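PDB 7BY3: ribonuclease VapC from Klebsiella pneumoniae, which probably acts as the toxin of a toxin-antitoxin pair, a magnesium-dependent PIN-domain endoribonuclease that cleaves RNA. Local coordinates for residues B[33-45]-B[57-69]. Sequence-based numbering, arbitrary orientation.
Sequences QNAISLITWMEVM and TRMALSTFNIINI
Ile36 and Ile66 lie side by side on adjacent parallel strands, 35-37 and 65-67, of a beta-alpha-beta unit in the PIN domain, linked through helices whose parts 38-45 and 57-61 run nearly antiparallel. Branching at CB suits isoleucine to a strand's extended backbone, and its apolar bulk fills the buried face. Ile36 N donates to Asn65 O (2.9 Å) and Ile36 O accepts from Ile67 N (3.0 Å), so the strand residue is gripped on both its polar atoms. On the Ile36-Ile66 side of the sheet, the Ile36 side chain runs at about a right angle to both Leu61 and Phe64. Its CG1, wedged between backbone N and carbonyl carbon (chi1 54°), meets Phe64 CB, while CD1 reaches Leu61 CD2. The CB of Trp41 points toward 57-69, and CG, anti to the backbone N (chi1 -170°), carries the indole on so that its CD1 corner receives two methyls, Ile66 CD1 at 3.6 Å and Leu61 CD1 at 3.7 Å. The latter also makes an off-centre CH-pi contact with the pyrrole ring and touches Val44 CG1. Leu13 of helix 10-17 packs on both Ile36 and Leu61. Where the chain turns into helix 38-50, Ser37 OG caps Ile39 N at 3.1 Å; serine's short side chain lets its hydroxyl accept from an N-H of the helix's first turn. Ile39 CG1 then packs crosswise on Ile69 CD1, near the predicted magnesium ligands Asp9 and Asp90. At the indole edge, a water in the ring plane accepts from Trp41 NE1 (2.6 Å) and donates to Arg58 O (3.1 Å).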
loop_
_atom_site.group_PDB
_atom_site.type_symbol
_atom_site.label_atom_id
_atom_site.label_comp_id
_atom_site.label_asym_id
_atom_site.label_seq_id
_atom_site.Cartn_x
_atom_site.Cartn_y
_atom_site.Cartn_z
ATOM N N GLN B 33 -19.415 4.412 10.983
ATOM C CA GLN B 33 -18.178 3.639 10.945
ATOM C C GLN B 33 -16.990 4.525 10.590
ATOM O O GLN B 33 -17.039 5.278 9.619
ATOM C CB GLN B 33 -18.317 2.502 9.928
ATOM C CG GLN B 33 -17.095 1.616 9.754
ATOM C CD GLN B 33 -17.243 0.662 8.579
ATOM O OE1 GLN B 33 -17.583 1.072 7.469
ATOM N NE2 GLN B 33 -17.000 -0.621 8.823
ATOM N N ASN B 34 -15.925 4.437 11.377
ATOM C CA ASN B 34 -14.723 5.203 11.080
ATOM C C ASN B 34 -13.745 4.371 10.265
ATOM O O ASN B 34 -13.981 3.189 10.019
ATOM C CB ASN B 34 -14.072 5.698 12.369
ATOM C CG ASN B 34 -14.886 6.778 13.049
ATOM O OD1 ASN B 34 -15.425 7.671 12.392
ATOM N ND2 ASN B 34 -14.991 6.698 14.370
ATOM N N ALA B 35 -12.637 4.980 9.861
ATOM C CA ALA B 35 -11.768 4.343 8.882
ATOM C C ALA B 35 -10.296 4.345 9.266
ATOM O O ALA B 35 -9.838 5.184 10.040
ATOM C CB ALA B 35 -11.947 5.013 7.527
ATOM N N ILE B 36 -9.568 3.379 8.714
ATOM C CA ILE B 36 -8.113 3.348 8.776
ATOM C C ILE B 36 -7.561 2.896 7.429
ATOM O O ILE B 36 -8.247 2.222 6.663
ATOM C CB ILE B 36 -7.584 2.406 9.879
ATOM C CG1 ILE B 36 -8.169 1.002 9.716
ATOM C CG2 ILE B 36 -7.890 2.957 11.262
ATOM C CD1 ILE B 36 -7.518 -0.027 10.610
ATOM N N SER B 37 -6.324 3.282 7.140
ATOM C CA SER B 37 -5.636 2.810 5.946
ATOM C C SER B 37 -5.179 1.367 6.133
ATOM O O SER B 37 -5.099 0.875 7.257
ATOM C CB SER B 37 -4.440 3.708 5.621
ATOM O OG SER B 37 -3.669 3.170 4.560
ATOM N N LEU B 38 -4.896 0.685 5.028
ATOM C CA LEU B 38 -4.299 -0.644 5.086
ATOM C C LEU B 38 -2.911 -0.575 5.725
ATOM O O LEU B 38 -2.464 -1.525 6.367
ATOM C CB LEU B 38 -4.215 -1.258 3.686
ATOM C CG LEU B 38 -3.968 -2.766 3.586
ATOM C CD1 LEU B 38 -4.886 -3.546 4.521
ATOM C CD2 LEU B 38 -4.136 -3.233 2.148
ATOM N N ILE B 39 -2.239 0.557 5.541
ATOM C CA ILE B 39 -0.940 0.804 6.159
ATOM C C ILE B 39 -1.040 0.726 7.677
ATOM O O ILE B 39 -0.175 0.154 8.339
ATOM C CB ILE B 39 -0.380 2.182 5.753
ATOM C CG1 ILE B 39 -0.018 2.185 4.267
ATOM C CG2 ILE B 39 0.829 2.548 6.604
ATOM C CD1 ILE B 39 0.958 3.261 3.878
ATOM N N THR B 40 -2.109 1.298 8.218
ATOM C CA THR B 40 -2.343 1.282 9.655
ATOM C C THR B 40 -2.671 -0.129 10.139
ATOM O O THR B 40 -2.185 -0.557 11.183
ATOM C CB THR B 40 -3.477 2.250 10.048
ATOM O OG1 THR B 40 -3.056 3.598 9.807
ATOM C CG2 THR B 40 -3.829 2.102 11.516
ATOM N N TRP B 41 -3.483 -0.850 9.368
ATOM C CA TRP B 41 -3.844 -2.226 9.702
ATOM C C TRP B 41 -2.597 -3.089 9.891
ATOM O O TRP B 41 -2.497 -3.837 10.858
ATOM C CB TRP B 41 -4.745 -2.832 8.618
ATOM C CG TRP B 41 -5.358 -4.160 9.001
ATOM C CD1 TRP B 41 -6.570 -4.359 9.592
ATOM C CD2 TRP B 41 -4.779 -5.456 8.815
ATOM N NE1 TRP B 41 -6.786 -5.702 9.789
ATOM C CE2 TRP B 41 -5.704 -6.401 9.322
ATOM C CE3 TRP B 41 -3.578 -5.923 8.274
ATOM C CZ2 TRP B 41 -5.459 -7.772 9.300
ATOM C CZ3 TRP B 41 -3.336 -7.287 8.253
ATOM C CH2 TRP B 41 -4.273 -8.194 8.764
ATOM N N MET B 42 -1.643 -2.960 8.974
ATOM C CA MET B 42 -0.411 -3.744 9.024
ATOM C C MET B 42 0.466 -3.392 10.224
ATOM O O MET B 42 0.984 -4.279 10.901
ATOM C CB MET B 42 0.389 -3.561 7.732
ATOM C CG MET B 42 -0.263 -4.173 6.506
ATOM S SD MET B 42 0.809 -4.145 5.059
ATOM C CE MET B 42 0.250 -2.648 4.256
ATOM N N GLU B 43 0.632 -2.098 10.485
ATOM C CA GLU B 43 1.485 -1.648 11.583
ATOM C C GLU B 43 0.889 -1.973 12.948
ATOM O O GLU B 43 1.620 -2.139 13.922
ATOM C CB GLU B 43 1.757 -0.144 11.482
ATOM C CG GLU B 43 2.636 0.255 10.307
ATOM C CD GLU B 43 3.321 1.595 10.516
ATOM O OE1 GLU B 43 3.492 2.000 11.685
ATOM O OE2 GLU B 43 3.694 2.240 9.513
ATOM N N VAL B 44 -0.434 -2.057 13.024
ATOM C CA VAL B 44 -1.090 -2.464 14.261
ATOM C C VAL B 44 -0.945 -3.974 14.458
ATOM O O VAL B 44 -0.711 -4.445 15.571
ATOM C CB VAL B 44 -2.582 -2.067 14.274
ATOM C CG1 VAL B 44 -3.285 -2.661 15.483
ATOM C CG2 VAL B 44 -2.724 -0.553 14.278
ATOM N N MET B 45 -1.059 -4.725 13.366
ATOM C CA MET B 45 -0.941 -6.180 13.417
ATOM C C MET B 45 0.468 -6.624 13.808
ATOM O O MET B 45 0.652 -7.712 14.354
ATOM C CB MET B 45 -1.335 -6.801 12.075
ATOM C CG MET B 45 -2.827 -6.754 11.782
ATOM S SD MET B 45 -3.838 -7.476 13.090
ATOM C CE MET B 45 -3.286 -9.176 13.044
ATOM N N THR B 57 -7.273 -8.412 18.181
ATOM C CA THR B 57 -6.970 -7.151 17.512
ATOM C C THR B 57 -7.591 -7.132 16.125
ATOM O O THR B 57 -8.236 -6.159 15.732
ATOM C CB THR B 57 -5.461 -6.919 17.392
ATOM O OG1 THR B 57 -4.873 -6.902 18.698
ATOM C CG2 THR B 57 -5.180 -5.599 16.693
ATOM N N ARG B 58 -7.386 -8.221 15.392
ATOM C CA ARG B 58 -7.982 -8.400 14.075
ATOM C C ARG B 58 -9.507 -8.279 14.147
ATOM O O ARG B 58 -10.143 -7.778 13.219
ATOM C CB ARG B 58 -7.561 -9.753 13.495
ATOM C CG ARG B 58 -8.356 -10.223 12.288
ATOM C CD ARG B 58 -7.550 -11.176 11.406
ATOM N NE ARG B 58 -6.454 -11.839 12.114
ATOM C CZ ARG B 58 -6.597 -12.889 12.920
ATOM N NH1 ARG B 58 -7.797 -13.406 13.140
ATOM N NH2 ARG B 58 -5.535 -13.418 13.511
ATOM N N MET B 59 -10.081 -8.720 15.262
ATOM C CA MET B 59 -11.515 -8.580 15.500
ATOM C C MET B 59 -11.922 -7.117 15.634
ATOM O O MET B 59 -12.908 -6.683 15.042
ATOM C CB MET B 59 -11.932 -9.349 16.756
ATOM C CG MET B 59 -12.119 -10.843 16.541
ATOM S SD MET B 59 -12.551 -11.717 18.058
ATOM C CE MET B 59 -12.683 -13.398 17.457
ATOM N N ALA B 60 -11.158 -6.364 16.417
ATOM C CA ALA B 60 -11.461 -4.958 16.655
ATOM C C ALA B 60 -11.236 -4.114 15.405
ATOM O O ALA B 60 -12.008 -3.200 15.117
ATOM C CB ALA B 60 -10.625 -4.429 17.807
ATOM N N LEU B 61 -10.179 -4.426 14.662
ATOM C CA LEU B 61 -9.824 -3.659 13.473
ATOM C C LEU B 61 -10.830 -3.831 12.340
ATOM O O LEU B 61 -11.007 -2.931 11.519
ATOM C CB LEU B 61 -8.430 -4.051 12.983
ATOM C CG LEU B 61 -7.260 -3.613 13.863
ATOM C CD1 LEU B 61 -5.934 -3.983 13.221
ATOM C CD2 LEU B 61 -7.326 -2.120 14.130
ATOM N N SER B 62 -11.493 -4.982 12.301
ATOM C CA SER B 62 -12.432 -5.291 11.227
ATOM C C SER B 62 -13.724 -4.482 11.337
ATOM O O SER B 62 -14.563 -4.513 10.437
ATOM C CB SER B 62 -12.750 -6.787 11.215
ATOM O OG SER B 62 -13.372 -7.188 12.423
ATOM N N THR B 63 -13.876 -3.761 12.444
ATOM C CA THR B 63 -15.030 -2.892 12.649
ATOM C C THR B 63 -14.795 -1.523 12.012
ATOM O O THR B 63 -15.689 -0.679 11.976
ATOM C CB THR B 63 -15.341 -2.708 14.143
ATOM O OG1 THR B 63 -14.321 -1.908 14.751
ATOM C CG2 THR B 63 -15.407 -4.058 14.842
ATOM N N PHE B 64 -13.578 -1.315 11.522
ATOM C CA PHE B 64 -13.217 -0.097 10.808
ATOM C C PHE B 64 -13.383 -0.288 9.311
ATOM O O PHE B 64 -13.154 -1.381 8.793
ATOM C CB PHE B 64 -11.769 0.301 11.103
ATOM C CG PHE B 64 -11.553 0.858 12.475
ATOM C CD1 PHE B 64 -11.361 0.015 13.555
ATOM C CD2 PHE B 64 -11.520 2.225 12.682
ATOM C CE1 PHE B 64 -11.153 0.524 14.819
ATOM C CE2 PHE B 64 -11.313 2.741 13.943
ATOM C CZ PHE B 64 -11.129 1.889 15.014
ATOM N N ASN B 65 -13.795 0.763 8.613
ATOM C CA ASN B 65 -13.644 0.768 7.171
ATOM C C ASN B 65 -12.152 0.717 6.891
ATOM O O ASN B 65 -11.401 1.581 7.339
ATOM C CB ASN B 65 -14.287 2.007 6.546
ATOM C CG ASN B 65 -14.083 2.079 5.046
ATOM O OD1 ASN B 65 -13.783 1.076 4.397
ATOM N ND2 ASN B 65 -14.245 3.271 4.484
ATOM N N ILE B 66 -11.716 -0.294 6.153
ATOM C CA ILE B 66 -10.294 -0.465 5.903
ATOM C C ILE B 66 -10.012 -0.203 4.437
ATOM O O ILE B 66 -10.420 -0.967 3.566
ATOM C CB ILE B 66 -9.809 -1.868 6.303
ATOM C CG1 ILE B 66 -10.101 -2.117 7.784
ATOM C CG2 ILE B 66 -8.322 -2.014 6.029
ATOM C CD1 ILE B 66 -9.773 -3.516 8.249
ATOM N N ILE B 67 -9.312 0.893 4.175
ATOM C CA ILE B 67 -9.139 1.380 2.816
ATOM C C ILE B 67 -7.799 0.959 2.219
ATOM O O ILE B 67 -6.736 1.324 2.721
ATOM C CB ILE B 67 -9.268 2.912 2.770
ATOM C CG1 ILE B 67 -10.533 3.352 3.512
ATOM C CG2 ILE B 67 -9.278 3.402 1.332
ATOM C CD1 ILE B 67 -10.790 4.838 3.477
ATOM N N ASN B 68 -7.867 0.182 1.142
ATOM C CA ASN B 68 -6.677 -0.284 0.443
ATOM C C ASN B 68 -5.969 0.846 -0.292
ATOM O O ASN B 68 -6.570 1.879 -0.588
ATOM C CB ASN B 68 -7.037 -1.390 -0.553
ATOM C CG ASN B 68 -7.789 -2.538 0.089
ATOM O OD1 ASN B 68 -7.536 -2.902 1.237
ATOM N ND2 ASN B 68 -8.720 -3.122 -0.658
ATOM N N ILE B 69 -4.688 0.645 -0.587
ATOM C CA ILE B 69 -3.939 1.598 -1.393
ATOM C C ILE B 69 -4.025 1.197 -2.859
ATOM O O ILE B 69 -3.520 0.149 -3.263
ATOM C CB ILE B 69 -2.460 1.684 -0.964
ATOM C CG1 ILE B 69 -2.355 1.928 0.541
ATOM C CG2 ILE B 69 -1.741 2.782 -1.738
ATOM C CD1 ILE B 69 -1.520 0.901 1.262
HETATM O O HOH W 1 -4.825 3.483 2.421
HETATM O O HOH W 2 -8.945 -6.898 10.498
#